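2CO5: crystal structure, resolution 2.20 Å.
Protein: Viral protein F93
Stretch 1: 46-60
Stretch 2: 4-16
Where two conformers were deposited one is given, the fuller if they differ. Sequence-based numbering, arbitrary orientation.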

ATOM      1  N   VAL B  46       3.272  -0.150 -16.995  1.00 51.43           N
ATOM      2  CA  VAL B  46       3.262  -0.474 -15.570  1.00 48.52           C
ATOM      3  C   VAL B  46       2.311  -1.627 -15.272  1.00 52.79           C
ATOM      4  O   VAL B  46       2.654  -2.526 -14.511  1.00 52.81           O
ATOM      5  CB  VAL B  46       2.869   0.742 -14.710  1.00 51.01           C
ATOM      6  CG1 VAL B  46       2.730   0.348 -13.227  1.00 48.37           C
ATOM      7  CG2 VAL B  46       3.899   1.854 -14.872  1.00 43.25           C
ATOM      8  N   LEU B  47       1.130  -1.612 -15.882  1.00 49.14           N
ATOM      9  CA  LEU B  47       0.091  -2.586 -15.562  1.00 48.45           C
ATOM     10  C   LEU B  47       0.442  -4.011 -15.948  1.00 47.71           C
ATOM     11  O   LEU B  47       0.349  -4.912 -15.124  1.00 48.88           O
ATOM     12  CB  LEU B  47      -1.222  -2.211 -16.250  1.00 46.52           C
ATOM     13  CG  LEU B  47      -2.433  -3.091 -15.934  1.00 47.52           C
ATOM     14  CD1 LEU B  47      -2.830  -2.951 -14.470  1.00 44.32           C
ATOM     15  CD2 LEU B  47      -3.590  -2.728 -16.851  1.00 45.27           C
ATOM     16  N   TYR B  48       0.822  -4.224 -17.206  1.00 46.90           N
ATOM     17  CA  TYR B  48       0.966  -5.590 -17.705  1.00 48.59           C
ATOM     18  C   TYR B  48       2.127  -6.363 -17.077  1.00 49.43           C
ATOM     19  O   TYR B  48       2.010  -7.566 -16.879  1.00 52.03           O
ATOM     20  CB  TYR B  48       0.999  -5.621 -19.232  1.00 48.83           C
ATOM     21  CG  TYR B  48      -0.336  -5.207 -19.817  1.00 50.85           C
ATOM     22  CD1 TYR B  48      -1.455  -6.021 -19.681  1.00 67.84           C
ATOM     23  CD2 TYR B  48      -0.492  -3.990 -20.469  1.00 55.15           C
ATOM     24  CE1 TYR B  48      -2.692  -5.643 -20.195  1.00 68.19           C
ATOM     25  CE2 TYR B  48      -1.721  -3.601 -20.983  1.00 56.82           C
ATOM     26  CZ  TYR B  48      -2.818  -4.433 -20.848  1.00 66.03           C
ATOM     27  OH  TYR B  48      -4.040  -4.054 -21.363  1.00 65.30           O
ATOM     28  N   PRO B  49       3.251  -5.689 -16.769  1.00 52.08           N
ATOM     29  CA  PRO B  49       4.265  -6.332 -15.928  1.00 50.26           C
ATOM     30  C   PRO B  49       3.768  -6.782 -14.559  1.00 50.46           C
ATOM     31  O   PRO B  49       4.180  -7.848 -14.096  1.00 46.82           O
ATOM     32  CB  PRO B  49       5.342  -5.245 -15.790  1.00 48.47           C
ATOM     33  CG  PRO B  49       5.220  -4.482 -17.028  1.00 50.16           C
ATOM     34  CD  PRO B  49       3.724  -4.385 -17.254  1.00 51.07           C
ATOM     35  N   LEU B  50       2.909  -5.983 -13.913  1.00 48.57           N
ATOM     36  CA  LEU B  50       2.284  -6.392 -12.643  1.00 49.53           C
ATOM     37  C   LEU B  50       1.438  -7.643 -12.845  1.00 48.56           C
ATOM     38  O   LEU B  50       1.494  -8.575 -12.050  1.00 47.98           O
ATOM     39  CB  LEU B  50       1.409  -5.274 -12.053  1.00 49.32           C
ATOM     40  CG  LEU B  50       2.102  -3.988 -11.586  1.00 51.74           C
ATOM     41  CD1 LEU B  50       1.060  -2.975 -11.097  1.00 52.43           C
ATOM     42  CD2 LEU B  50       3.147  -4.256 -10.505  1.00 43.86           C
ATOM     43  N   ILE B  51       0.650  -7.646 -13.919  1.00 49.83           N
ATOM     44  CA  ILE B  51      -0.143  -8.804 -14.297  1.00 48.41           C
ATOM     45  C   ILE B  51       0.744 -10.031 -14.518  1.00 48.42           C
ATOM     46  O   ILE B  51       0.431 -11.113 -14.026  1.00 46.83           O
ATOM     47  CB  ILE B  51      -0.975  -8.536 -15.581  1.00 50.77           C
ATOM     48  CG1 ILE B  51      -2.045  -7.475 -15.321  1.00 48.19           C
ATOM     49  CG2 ILE B  51      -1.645  -9.819 -16.069  1.00 44.64           C
ATOM     50  CD1 ILE B  51      -2.702  -6.963 -16.579  1.00 57.34           C
ATOM     51  N   ASP B  52       1.849  -9.856 -15.245  1.00 47.28           N
ATOM     52  CA  ASP B  52       2.757 -10.969 -15.543  1.00 47.06           C
ATOM     53  C   ASP B  52       3.276 -11.599 -14.267  1.00 47.63           C
ATOM     54  O   ASP B  52       3.295 -12.820 -14.134  1.00 49.13           O
ATOM     55  CB  ASP B  52       3.940 -10.512 -16.401  1.00 45.53           C
ATOM     56  CG  ASP B  52       3.558 -10.251 -17.850  1.00 48.88           C
ATOM     57  OD1 ASP B  52       2.442 -10.633 -18.270  1.00 46.91           O
ATOM     58  OD2 ASP B  52       4.386  -9.658 -18.577  1.00 52.87           O
ATOM     59  N   SER B  53       3.698 -10.762 -13.327  1.00 48.38           N
ATOM     60  CA  SER B  53       4.222 -11.250 -12.050  1.00 48.10           C
ATOM     61  C   SER B  53       3.172 -12.094 -11.338  1.00 48.58           C
ATOM     62  O   SER B  53       3.475 -13.183 -10.860  1.00 48.99           O
ATOM     63  CB  SER B  53       4.682 -10.079 -11.168  1.00 49.64           C
ATOM     64  OG  SER B  53       5.844  -9.466 -11.716  1.00 47.73           O
ATOM     65  N   LEU B  54       1.935 -11.595 -11.295  1.00 51.84           N
ATOM     66  CA  LEU B  54       0.811 -12.314 -10.673  1.00 51.11           C
ATOM     67  C   LEU B  54       0.537 -13.656 -11.347  1.00 51.29           C
ATOM     68  O   LEU B  54       0.285 -14.649 -10.673  1.00 49.65           O
ATOM     69  CB  LEU B  54      -0.470 -11.459 -10.704  1.00 51.47           C
ATOM     70  CG  LEU B  54      -0.766 -10.484  -9.551  1.00 54.71           C
ATOM     71  CD1 LEU B  54       0.435 -10.183  -8.687  1.00 57.01           C
ATOM     72  CD2 LEU B  54      -1.371  -9.199 -10.098  1.00 50.06           C
ATOM     73  N   ILE B  55       0.581 -13.667 -12.678  1.00 50.78           N
ATOM     74  CA  ILE B  55       0.366 -14.881 -13.466  1.00 49.42           C
ATOM     75  C   ILE B  55       1.479 -15.900 -13.253  1.00 50.11           C
ATOM     76  O   ILE B  55       1.212 -17.092 -13.078  1.00 46.65           O
ATOM     77  CB  ILE B  55       0.256 -14.562 -14.979  1.00 49.86           C
ATOM     78  CG1 ILE B  55      -1.079 -13.867 -15.271  1.00 48.73           C
ATOM     79  CG2 ILE B  55       0.398 -15.839 -15.813  1.00 43.14           C
ATOM     80  CD1 ILE B  55      -1.240 -13.399 -16.701  1.00 47.11           C
ATOM     81  N   ASP B  56       2.727 -15.437 -13.281  1.00 49.95           N
ATOM     82  CA  ASP B  56       3.864 -16.345 -13.132  1.00 48.58           C
ATOM     83  C   ASP B  56       3.971 -16.865 -11.688  1.00 48.72           C
ATOM     84  O   ASP B  56       4.538 -17.930 -11.465  1.00 45.37           O
ATOM     85  CB  ASP B  56       5.184 -15.677 -13.562  1.00 51.42           C
ATOM     86  CG  ASP B  56       5.186 -15.227 -15.015  1.00 48.89           C
ATOM     87  OD1 ASP B  56       4.407 -15.770 -15.821  1.00 57.49           O
ATOM     88  OD2 ASP B  56       5.984 -14.320 -15.351  1.00 55.46           O
ATOM     89  N   ASP B  57       3.420 -16.118 -10.723  1.00 48.90           N
ATOM     90  CA  ASP B  57       3.360 -16.542  -9.311  1.00 48.46           C
ATOM     91  C   ASP B  57       2.054 -17.271  -8.939  1.00 49.09           C
ATOM     92  O   ASP B  57       1.789 -17.516  -7.757  1.00 47.66           O
ATOM     93  CB  ASP B  57       3.530 -15.325  -8.390  1.00 49.17           C
ATOM     94  CG  ASP B  57       3.796 -15.710  -6.934  1.00 47.77           C
ATOM     95  OD1 ASP B  57       4.568 -16.658  -6.691  1.00 47.92           O
ATOM     96  OD2 ASP B  57       3.241 -15.054  -6.029  1.00 62.11           O
ATOM     97  N   LYS B  58       1.233 -17.596  -9.936  1.00 48.58           N
ATOM     98  CA  LYS B  58       0.021 -18.403  -9.735  1.00 50.39           C
ATOM     99  C   LYS B  58      -1.049 -17.727  -8.874  1.00 50.68           C
ATOM    100  O   LYS B  58      -1.923 -18.402  -8.338  1.00 52.64           O
ATOM    101  CB  LYS B  58       0.362 -19.780  -9.138  1.00 50.89           C
ATOM    102  CG  LYS B  58       1.583 -20.484  -9.737  1.00 54.84           C
ATOM    103  CD  LYS B  58       1.508 -20.587 -11.251  1.00 59.77           C
ATOM    104  CE  LYS B  58       2.536 -21.575 -11.786  1.00 73.27           C
ATOM    105  NZ  LYS B  58       2.704 -21.466 -13.260  1.00 71.43           N
ATOM    106  N   ILE B  59      -0.980 -16.404  -8.754  1.00 53.21           N
ATOM    107  CA  ILE B  59      -2.029 -15.608  -8.109  1.00 51.87           C
ATOM    108  C   ILE B  59      -3.176 -15.458  -9.101  1.00 51.33           C
ATOM    109  O   ILE B  59      -4.346 -15.657  -8.762  1.00 51.50           O
ATOM    110  CB  ILE B  59      -1.507 -14.196  -7.710  1.00 51.47           C
ATOM    111  CG1 ILE B  59      -0.369 -14.301  -6.687  1.00 52.14           C
ATOM    112  CG2 ILE B  59      -2.640 -13.329  -7.162  1.00 47.85           C
ATOM    113  CD1 ILE B  59      -0.757 -14.981  -5.383  1.00 47.77           C
ATOM    114  N   LEU B  60      -2.816 -15.104 -10.332  1.00 49.38           N
ATOM    115  CA  LEU B  60      -3.732 -15.134 -11.463  1.00 49.55           C
ATOM    116  C   LEU B  60      -3.405 -16.324 -12.356  1.00 50.40           C
ATOM    117  O   LEU B  60      -2.300 -16.882 -12.297  1.00 49.79           O
ATOM    118  CB  LEU B  60      -3.622 -13.849 -12.291  1.00 45.58           C
ATOM    119  CG  LEU B  60      -4.093 -12.546 -11.652  1.00 48.84           C
ATOM    120  CD1 LEU B  60      -3.916 -11.395 -12.638  1.00 48.51           C
ATOM    121  CD2 LEU B  60      -5.542 -12.660 -11.211  1.00 50.06           C
TER
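Stretch 2, residues 4-16: RKYMRINYYIILK

Stretch 2 begins as a type I beta turn from Arg4 to Met7, closed by Met7 N to Arg4 O at 2.9 Å. Arg8 takes the N-cap position, and residues 9-16 form a helix that continues later in the chain. This helix crosses helix 46-56 of stretch 1 at -72°, with the axes 10.9 Å apart at closest approach. The nearest CA atoms near the crossing are those of Leu50 and Tyr11, 7.3 Å apart.

Leu50 points toward stretch 2 and fills a hollow lined by Asn10, Tyr11 and Ile14. Its CD1 lies 3.8 Å from Asn10 CB, its CD2 3.6 Å from Tyr11 CZ, and its CB 3.9 Å from Ile14 CD1. Ile14 is the answering bump. Its CD1 also reaches Leu47 CD1 at 3.9 Å, while its CG2 meets Leu54 CD2 at 3.9 Å.

The CA-to-CB bond of Leu54 points sideways, but the end of the side chain comes nearer and sits in the corner formed by Tyr6 and Tyr11. Leu54 CD1 is 3.4 Å from both Tyr6 CE2 and Tyr11 CE1. Its CD2 lies 4.2 Å from Leu15 CD1. That same Leu15 methyl packs on Ile59 CG2 at 4.0 Å, so the apolar surface extends past the end of the stretch 1 helix.

Tyr6 projects from the turn toward stretch 1. Ile59 CG1 lies 3.9 Å from Tyr6 CE1. At the ring edge, Tyr6 OH donates a hydrogen bond to Asp57 OD2 at 2.7 Å. Asp57 is the first residue after the helix to leave helical phi/psi. Its OD2 also forms a long salt bridge to Lys5 NZ, at 4.0 Å.

Water 1 links the stretches at Tyr11, its O 2.8 Å from Tyr11 OH and 2.7 Å from Ser53 OG. The contact buries 630 Å², both sides summed.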

ATOM      1  N   ARG B   4       4.946  -7.407   2.973  1.00 49.93           N
ATOM      2  CA  ARG B   4       5.226  -8.390   1.928  0.50 51.24           C
ATOM      3  C   ARG B   4       5.029  -7.772   0.549  1.00 50.67           C
ATOM      4  O   ARG B   4       4.393  -6.724   0.420  1.00 48.11           O
ATOM      5  CB  ARG B   4       4.352  -9.631   2.129  0.50 51.08           C
ATOM      6  CG  ARG B   4       4.663 -10.359   3.441  0.50 53.58           C
ATOM      7  CD  ARG B   4       3.809 -11.606   3.644  0.50 57.02           C
ATOM      8  NE  ARG B   4       4.205 -12.704   2.763  0.50 70.52           N
ATOM      9  CZ  ARG B   4       5.272 -13.483   2.939  0.50 61.34           C
ATOM     10  NH1 ARG B   4       6.094 -13.303   3.970  0.50 61.82           N
ATOM     11  NH2 ARG B   4       5.523 -14.453   2.067  0.50 61.45           N
ATOM     12  N   LYS B   5       5.582  -8.428  -0.471  1.00 50.01           N
ATOM     13  CA  LYS B   5       5.705  -7.844  -1.821  1.00 50.29           C
ATOM     14  C   LYS B   5       4.415  -7.347  -2.467  1.00 48.25           C
ATOM     15  O   LYS B   5       4.438  -6.374  -3.218  1.00 51.23           O
ATOM     16  CB  LYS B   5       6.417  -8.815  -2.779  1.00 51.67           C
ATOM     17  CG  LYS B   5       5.642 -10.077  -3.142  1.00 47.64           C
ATOM     18  CD  LYS B   5       6.473 -11.008  -4.024  1.00 50.83           C
ATOM     19  CE  LYS B   5       5.902 -12.422  -4.033  1.00 50.60           C
ATOM     20  NZ  LYS B   5       6.644 -13.348  -4.934  1.00 55.89           N
ATOM     21  N   TYR B   6       3.294  -7.998  -2.186  1.00 48.38           N
ATOM     22  CA  TYR B   6       2.036  -7.576  -2.803  1.00 49.43           C
ATOM     23  C   TYR B   6       1.312  -6.458  -2.037  1.00 51.83           C
ATOM     24  O   TYR B   6       0.225  -6.028  -2.445  1.00 49.04           O
ATOM     25  CB  TYR B   6       1.127  -8.778  -3.048  1.00 51.33           C
ATOM     26  CG  TYR B   6       1.676  -9.768  -4.071  1.00 51.39           C
ATOM     27  CD1 TYR B   6       1.633 -11.138  -3.832  1.00 50.90           C
ATOM     28  CD2 TYR B   6       2.235  -9.330  -5.278  1.00 54.46           C
ATOM     29  CE1 TYR B   6       2.130 -12.055  -4.769  1.00 51.95           C
ATOM     30  CE2 TYR B   6       2.737 -10.237  -6.224  1.00 50.81           C
ATOM     31  CZ  TYR B   6       2.680 -11.599  -5.962  1.00 55.45           C
ATOM     32  OH  TYR B   6       3.182 -12.501  -6.882  1.00 46.56           O
ATOM     33  N   MET B   7       1.932  -5.949  -0.967  1.00 49.38           N
ATOM     34  CA  MET B   7       1.350  -4.858  -0.185  1.00 49.61           C
ATOM     35  C   MET B   7       1.636  -3.531  -0.871  1.00 48.69           C
ATOM     36  O   MET B   7       2.349  -2.673  -0.363  1.00 51.84           O
ATOM     37  CB  MET B   7       1.839  -4.893   1.265  1.00 44.87           C
ATOM     38  CG  MET B   7       1.402  -6.177   1.961  1.00 47.88           C
ATOM     39  SD  MET B   7       1.882  -6.349   3.678  1.00 52.67           S
ATOM     40  CE  MET B   7       1.080  -7.902   4.084  1.00 49.83           C
ATOM     41  N   ARG B   8       1.064  -3.410  -2.059  1.00 50.17           N
ATOM     42  CA  ARG B   8       1.119  -2.218  -2.885  1.00 51.29           C
ATOM     43  C   ARG B   8      -0.293  -2.020  -3.414  1.00 50.80           C
ATOM     44  O   ARG B   8      -0.979  -2.995  -3.737  1.00 48.95           O
ATOM     45  CB  ARG B   8       2.097  -2.419  -4.043  1.00 51.12           C
ATOM     46  CG  ARG B   8       3.526  -2.678  -3.590  1.00 47.53           C
ATOM     47  CD  ARG B   8       4.396  -3.142  -4.744  1.00 58.98           C
ATOM     48  NE  ARG B   8       4.578  -2.114  -5.770  1.00 57.46           N
ATOM     49  CZ  ARG B   8       5.173  -2.313  -6.946  1.00 66.72           C
ATOM     50  NH1 ARG B   8       5.661  -3.505  -7.269  1.00 60.50           N
ATOM     51  NH2 ARG B   8       5.283  -1.313  -7.811  1.00 66.08           N
ATOM     52  N   ILE B   9      -0.724  -0.768  -3.499  1.00 50.05           N
ATOM     53  CA  ILE B   9      -2.100  -0.446  -3.825  1.00 50.61           C
ATOM     54  C   ILE B   9      -2.501  -0.987  -5.210  1.00 49.62           C
ATOM     55  O   ILE B   9      -3.626  -1.425  -5.398  1.00 48.58           O
ATOM     56  CB  ILE B   9      -2.361   1.081  -3.695  1.00 51.94           C
ATOM     57  CG1 ILE B   9      -3.833   1.342  -3.359  1.00 60.50           C
ATOM     58  CG2 ILE B   9      -1.911   1.843  -4.946  1.00 48.21           C
ATOM     59  CD1 ILE B   9      -4.237   0.817  -1.995  1.00 50.27           C
ATOM     60  N   ASN B  10      -1.565  -0.991  -6.156  1.00 50.19           N
ATOM     61  CA  ASN B  10      -1.874  -1.425  -7.512  1.00 51.11           C
ATOM     62  C   ASN B  10      -2.138  -2.927  -7.597  1.00 52.84           C
ATOM     63  O   ASN B  10      -2.975  -3.363  -8.390  1.00 51.53           O
ATOM     64  CB  ASN B  10      -0.770  -0.998  -8.480  1.00 50.12           C
ATOM     65  CG  ASN B  10      -0.877   0.466  -8.883  1.00 51.49           C
ATOM     66  OD1 ASN B  10       0.014   1.013  -9.540  1.00 55.11           O
ATOM     67  ND2 ASN B  10      -1.978   1.100  -8.514  1.00 42.88           N
ATOM     68  N   TYR B  11      -1.442  -3.710  -6.769  1.00 51.80           N
ATOM     69  CA  TYR B  11      -1.721  -5.140  -6.664  1.00 50.99           C
ATOM     70  C   TYR B  11      -3.094  -5.368  -6.046  1.00 50.40           C
ATOM     71  O   TYR B  11      -3.860  -6.182  -6.537  1.00 49.60           O
ATOM     72  CB  TYR B  11      -0.658  -5.870  -5.834  1.00 51.53           C
ATOM     73  CG  TYR B  11       0.639  -6.167  -6.564  1.00 48.43           C
ATOM     74  CD1 TYR B  11       0.639  -6.825  -7.792  1.00 46.79           C
ATOM     75  CD2 TYR B  11       1.861  -5.827  -6.011  1.00 49.30           C
ATOM     76  CE1 TYR B  11       1.827  -7.123  -8.449  1.00 47.89           C
ATOM     77  CE2 TYR B  11       3.060  -6.127  -6.659  1.00 49.57           C
ATOM     78  CZ  TYR B  11       3.033  -6.774  -7.870  1.00 45.62           C
ATOM     79  OH  TYR B  11       4.205  -7.053  -8.525  1.00 49.06           O
ATOM     80  N   TYR B  12      -3.397  -4.646  -4.970  1.00 51.26           N
ATOM     81  CA  TYR B  12      -4.707  -4.751  -4.329  1.00 50.01           C
ATOM     82  C   TYR B  12      -5.807  -4.407  -5.322  1.00 49.32           C
ATOM     83  O   TYR B  12      -6.789  -5.125  -5.448  1.00 48.23           O
ATOM     84  CB  TYR B  12      -4.805  -3.832  -3.110  1.00 49.30           C
ATOM     85  CG  TYR B  12      -6.194  -3.808  -2.511  1.00 51.78           C
ATOM     86  CD1 TYR B  12      -6.643  -4.858  -1.711  1.00 57.69           C
ATOM     87  CD2 TYR B  12      -7.073  -2.754  -2.771  1.00 46.35           C
ATOM     88  CE1 TYR B  12      -7.921  -4.854  -1.172  1.00 48.40           C
ATOM     89  CE2 TYR B  12      -8.353  -2.743  -2.244  1.00 42.39           C
ATOM     90  CZ  TYR B  12      -8.772  -3.804  -1.444  1.00 52.55           C
ATOM     91  OH  TYR B  12     -10.032  -3.806  -0.904  1.00 47.01           O
ATOM     92  N   ILE B  13      -5.623  -3.308  -6.037  1.00 49.53           N
ATOM     93  CA  ILE B  13      -6.597  -2.863  -7.015  1.00 49.60           C
ATOM     94  C   ILE B  13      -6.838  -3.900  -8.117  1.00 50.69           C
ATOM     95  O   ILE B  13      -7.984  -4.164  -8.475  1.00 51.42           O
ATOM     96  CB  ILE B  13      -6.175  -1.517  -7.625  1.00 48.42           C
ATOM     97  CG1 ILE B  13      -6.407  -0.401  -6.611  1.00 45.34           C
ATOM     98  CG2 ILE B  13      -6.944  -1.250  -8.892  1.00 49.10           C
ATOM     99  CD1 ILE B  13      -5.719   0.886  -6.956  1.00 57.66           C
ATOM    100  N   ILE B  14      -5.767  -4.494  -8.644  1.00 49.73           N
ATOM    101  CA  ILE B  14      -5.892  -5.538  -9.663  1.00 48.35           C
ATOM    102  C   ILE B  14      -6.705  -6.726  -9.138  1.00 51.24           C
ATOM    103  O   ILE B  14      -7.648  -7.175  -9.793  1.00 51.22           O
ATOM    104  CB  ILE B  14      -4.515  -6.045 -10.151  1.00 48.93           C
ATOM    105  CG1 ILE B  14      -3.825  -4.973 -11.014  1.00 47.32           C
ATOM    106  CG2 ILE B  14      -4.678  -7.337 -10.939  1.00 47.32           C
ATOM    107  CD1 ILE B  14      -2.375  -5.273 -11.343  1.00 42.10           C
ATOM    108  N   LEU B  15      -6.333  -7.228  -7.963  1.00 50.16           N
ATOM    109  CA  LEU B  15      -7.037  -8.362  -7.339  1.00 51.24           C
ATOM    110  C   LEU B  15      -8.496  -8.042  -7.009  1.00 51.15           C
ATOM    111  O   LEU B  15      -9.368  -8.904  -7.122  1.00 48.36           O
ATOM    112  CB  LEU B  15      -6.305  -8.816  -6.065  1.00 52.28           C
ATOM    113  CG  LEU B  15      -5.264  -9.935  -6.207  1.00 56.63           C
ATOM    114  CD1 LEU B  15      -4.593  -9.904  -7.557  1.00 50.97           C
ATOM    115  CD2 LEU B  15      -4.232  -9.891  -5.079  1.00 49.44           C
ATOM    116  N   LYS B  16      -8.754  -6.806  -6.591  1.00 51.64           N
ATOM    117  CA  LYS B  16     -10.105  -6.389  -6.225  1.00 51.56           C
ATOM    118  C   LYS B  16     -11.014  -6.352  -7.453  1.00 52.43           C
ATOM    119  O   LYS B  16     -12.188  -6.722  -7.366  1.00 49.55           O
ATOM    120  CB  LYS B  16     -10.073  -5.025  -5.523  1.00 49.91           C
ATOM    121  CG  LYS B  16     -11.441  -4.469  -5.069  1.00 48.72           C
ATOM    122  CD  LYS B  16     -12.127  -5.361  -4.069  1.00 51.71           C
ATOM    123  CE  LYS B  16     -13.430  -4.739  -3.566  1.00 61.06           C
ATOM    124  NZ  LYS B  16     -14.264  -5.736  -2.838  1.00 74.81           N
TER
HETATM  125  O   HOH W   1       5.681  -6.918 -10.955  1.00 46.48           O